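Local coordinates for galactose-binding-like protein (Bacteroides thetaiotaomicron, PDB 7M1B) that is a SusE-like protein of a gut Bacteroides that probably binds carbohydrate and may help degrade it, at residues 135-141 / 155-161. Residue numbers count along the deposited sequence, not the author numbering.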
loop_
_atom_site.group_PDB
_atom_site.type_symbol
_atom_site.label_atom_id
_atom_site.label_comp_id
_atom_site.label_asym_id
_atom_site.label_seq_id
_atom_site.Cartn_x
_atom_site.Cartn_y
_atom_site.Cartn_z
ATOM N N ARG A 135 23.940 13.606 -7.278
ATOM C CA ARG A 135 24.056 12.935 -5.980
ATOM C C ARG A 135 24.877 13.812 -5.023
ATOM O O ARG A 135 26.026 13.425 -4.448
ATOM C CB ARG A 135 24.593 11.506 -6.154
ATOM C CG ARG A 135 23.865 10.640 -7.182
ATOM C CD ARG A 135 22.806 9.819 -6.348
ATOM N NE ARG A 135 23.317 9.618 -5.007
ATOM C CZ ARG A 135 23.064 8.563 -4.216
ATOM N NH1 ARG A 135 22.331 7.533 -4.641
ATOM N NH2 ARG A 135 23.521 8.574 -2.976
ATOM N N ASN A 136 24.455 15.093 -5.015
ATOM C CA ASN A 136 25.113 16.016 -4.111
ATOM C C ASN A 136 24.344 15.959 -2.806
ATOM O O ASN A 136 23.201 15.492 -2.730
ATOM C CB ASN A 136 25.159 17.441 -4.656
ATOM C CG ASN A 136 26.081 17.509 -5.857
ATOM O OD1 ASN A 136 25.608 17.487 -6.997
ATOM N ND2 ASN A 136 27.379 17.463 -5.584
ATOM N N TYR A 137 24.984 16.492 -1.786
ATOM C CA TYR A 137 24.469 16.449 -0.431
ATOM C C TYR A 137 23.719 17.737 -0.138
ATOM O O TYR A 137 24.258 18.815 -0.137
ATOM C CB TYR A 137 25.565 16.129 0.580
ATOM C CG TYR A 137 25.169 15.938 2.026
ATOM C CD1 TYR A 137 24.783 14.687 2.492
ATOM C CD2 TYR A 137 25.185 16.988 2.933
ATOM C CE1 TYR A 137 24.412 14.481 3.814
ATOM C CE2 TYR A 137 24.845 16.794 4.265
ATOM C CZ TYR A 137 24.492 15.534 4.719
ATOM O OH TYR A 137 24.097 15.368 6.031
ATOM N N LEU A 138 22.390 17.621 0.007
ATOM C CA LEU A 138 21.485 18.758 0.114
ATOM C C LEU A 138 20.813 18.648 1.489
ATOM O O LEU A 138 20.859 17.535 2.039
ATOM C CB LEU A 138 20.478 18.692 -1.058
ATOM C CG LEU A 138 21.091 18.827 -2.469
ATOM C CD1 LEU A 138 19.994 18.571 -3.516
ATOM C CD2 LEU A 138 21.713 20.224 -2.690
ATOM N N ILE A 139 20.422 19.803 2.055
ATOM C CA ILE A 139 19.716 19.928 3.354
ATOM C C ILE A 139 18.437 20.718 3.104
ATOM O O ILE A 139 18.476 21.865 2.637
ATOM C CB ILE A 139 20.662 20.656 4.350
ATOM C CG1 ILE A 139 22.120 20.209 4.176
ATOM C CG2 ILE A 139 20.199 20.462 5.818
ATOM C CD1 ILE A 139 22.400 18.800 4.655
ATOM N N PHE A 140 17.313 20.065 3.386
ATOM C CA PHE A 140 16.056 20.740 3.150
ATOM C C PHE A 140 15.483 21.185 4.486
ATOM O O PHE A 140 15.332 20.353 5.374
ATOM C CB PHE A 140 15.103 19.767 2.460
ATOM C CG PHE A 140 15.464 19.404 1.037
ATOM C CD1 PHE A 140 16.504 18.512 0.758
ATOM C CD2 PHE A 140 14.770 19.951 -0.039
ATOM C CE1 PHE A 140 16.797 18.148 -0.550
ATOM C CE2 PHE A 140 15.049 19.575 -1.348
ATOM C CZ PHE A 140 16.052 18.672 -1.605
ATOM N N ASP A 141 15.204 22.491 4.626
ATOM C CA ASP A 141 14.609 22.993 5.862
ATOM C C ASP A 141 13.156 23.329 5.549
ATOM O O ASP A 141 12.905 24.185 4.693
ATOM C CB ASP A 141 15.301 24.275 6.351
ATOM C CG ASP A 141 16.685 24.012 6.913
ATOM O OD1 ASP A 141 16.810 23.043 7.717
ATOM O OD2 ASP A 141 17.632 24.755 6.524
ATOM N N HIS A 155 10.948 20.303 10.056
ATOM C CA HIS A 155 11.715 19.165 9.574
ATOM C C HIS A 155 12.896 19.671 8.754
ATOM O O HIS A 155 12.758 20.656 8.021
ATOM C CB HIS A 155 10.867 18.285 8.653
ATOM C CG HIS A 155 11.617 17.129 8.079
ATOM N ND1 HIS A 155 11.836 15.990 8.839
ATOM C CD2 HIS A 155 12.237 16.957 6.832
ATOM C CE1 HIS A 155 12.536 15.133 8.090
ATOM N NE2 HIS A 155 12.755 15.685 6.852
ATOM N N THR A 156 13.983 18.908 8.877
ATOM C CA THR A 156 15.173 19.027 8.047
ATOM C C THR A 156 15.522 17.653 7.478
ATOM O O THR A 156 15.715 16.683 8.232
ATOM C CB THR A 156 16.344 19.676 8.795
ATOM O OG1 THR A 156 15.844 20.898 9.345
ATOM C CG2 THR A 156 17.479 19.955 7.837
ATOM N N GLU A 157 15.544 17.568 6.140
ATOM C CA GLU A 157 15.964 16.360 5.430
ATOM C C GLU A 157 17.409 16.464 4.977
ATOM O O GLU A 157 17.881 17.499 4.376
ATOM C CB GLU A 157 15.035 16.128 4.217
ATOM C CG GLU A 157 15.205 14.781 3.536
ATOM C CD GLU A 157 14.675 13.592 4.315
ATOM O OE1 GLU A 157 14.142 13.856 5.412
ATOM O OE2 GLU A 157 14.806 12.411 3.813
ATOM N N TYR A 158 18.150 15.352 5.158
ATOM C CA TYR A 158 19.555 15.291 4.769
ATOM C C TYR A 158 19.771 14.126 3.807
ATOM O O TYR A 158 19.695 12.965 4.217
ATOM C CB TYR A 158 20.461 15.064 5.990
ATOM C CG TYR A 158 20.382 16.119 7.063
ATOM C CD1 TYR A 158 19.496 16.005 8.123
ATOM C CD2 TYR A 158 21.258 17.192 7.057
ATOM C CE1 TYR A 158 19.441 16.964 9.126
ATOM C CE2 TYR A 158 21.224 18.156 8.052
ATOM C CZ TYR A 158 20.313 18.043 9.089
ATOM O OH TYR A 158 20.293 19.003 10.066
ATOM N N THR A 159 20.034 14.440 2.516
ATOM C CA THR A 159 19.881 13.415 1.505
ATOM C C THR A 159 20.912 13.653 0.403
ATOM O O THR A 159 21.294 14.791 0.116
ATOM C CB THR A 159 18.425 13.418 0.971
ATOM O OG1 THR A 159 18.274 12.383 -0.016
ATOM C CG2 THR A 159 18.055 14.736 0.332
ATOM N N SER A 160 21.394 12.553 -0.237
ATOM C CA SER A 160 22.049 12.815 -1.517
ATOM C C SER A 160 21.480 11.954 -2.654
ATOM O O SER A 160 22.133 11.813 -3.692
ATOM C CB SER A 160 23.576 12.636 -1.349
ATOM O OG SER A 160 23.825 11.262 -1.022
ATOM N N VAL A 161 20.257 11.395 -2.510
ATOM C CA VAL A 161 19.785 10.525 -3.586
ATOM C C VAL A 161 19.507 11.353 -4.849
ATOM O O VAL A 161 19.378 12.596 -4.767
ATOM C CB VAL A 161 18.602 9.637 -3.151
ATOM C CG1 VAL A 161 19.019 8.709 -2.014
ATOM C CG2 VAL A 161 17.372 10.466 -2.792
#
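Antiparallel strands 138-144 and 155-159 form a beta hairpin at one edge of a four-stranded sheet in the DUF5126 region, 155-159 being outermost and 138-144 pairing on its other side with 176-183. Arg135, in the loop ahead of the strand, lays a guanidinium face over Ser160 C and Val161 CA; its NH2 makes a weak hydrogen bond to Ser160 OG (3.3 Å). Tyr137 reaches along the face of Ile139 and Tyr158, its CZ 4.3 Å from Tyr158 CB. Regular pairing starts at Leu138, whose N and O bond Thr159 O (3.0 Å) and Thr159 N (3.2 Å). Ile139 brings CG2 to 3.4 Å from Thr156 CG2. Phe140 repeats the two-bond pattern with Glu157, N to O 2.8 Å and O to N 2.9 Å; like Leu138 on the same face, it packs on Ile164 of a second, three-stranded sheet, and its ring meets Phe166 edge-to-face. The Asp141 carboxylate oxygens have different partners: OD2 salt-bridges Arg183, while OD1 accepts a 2.9 Å hydrogen bond from Thr156 OG1.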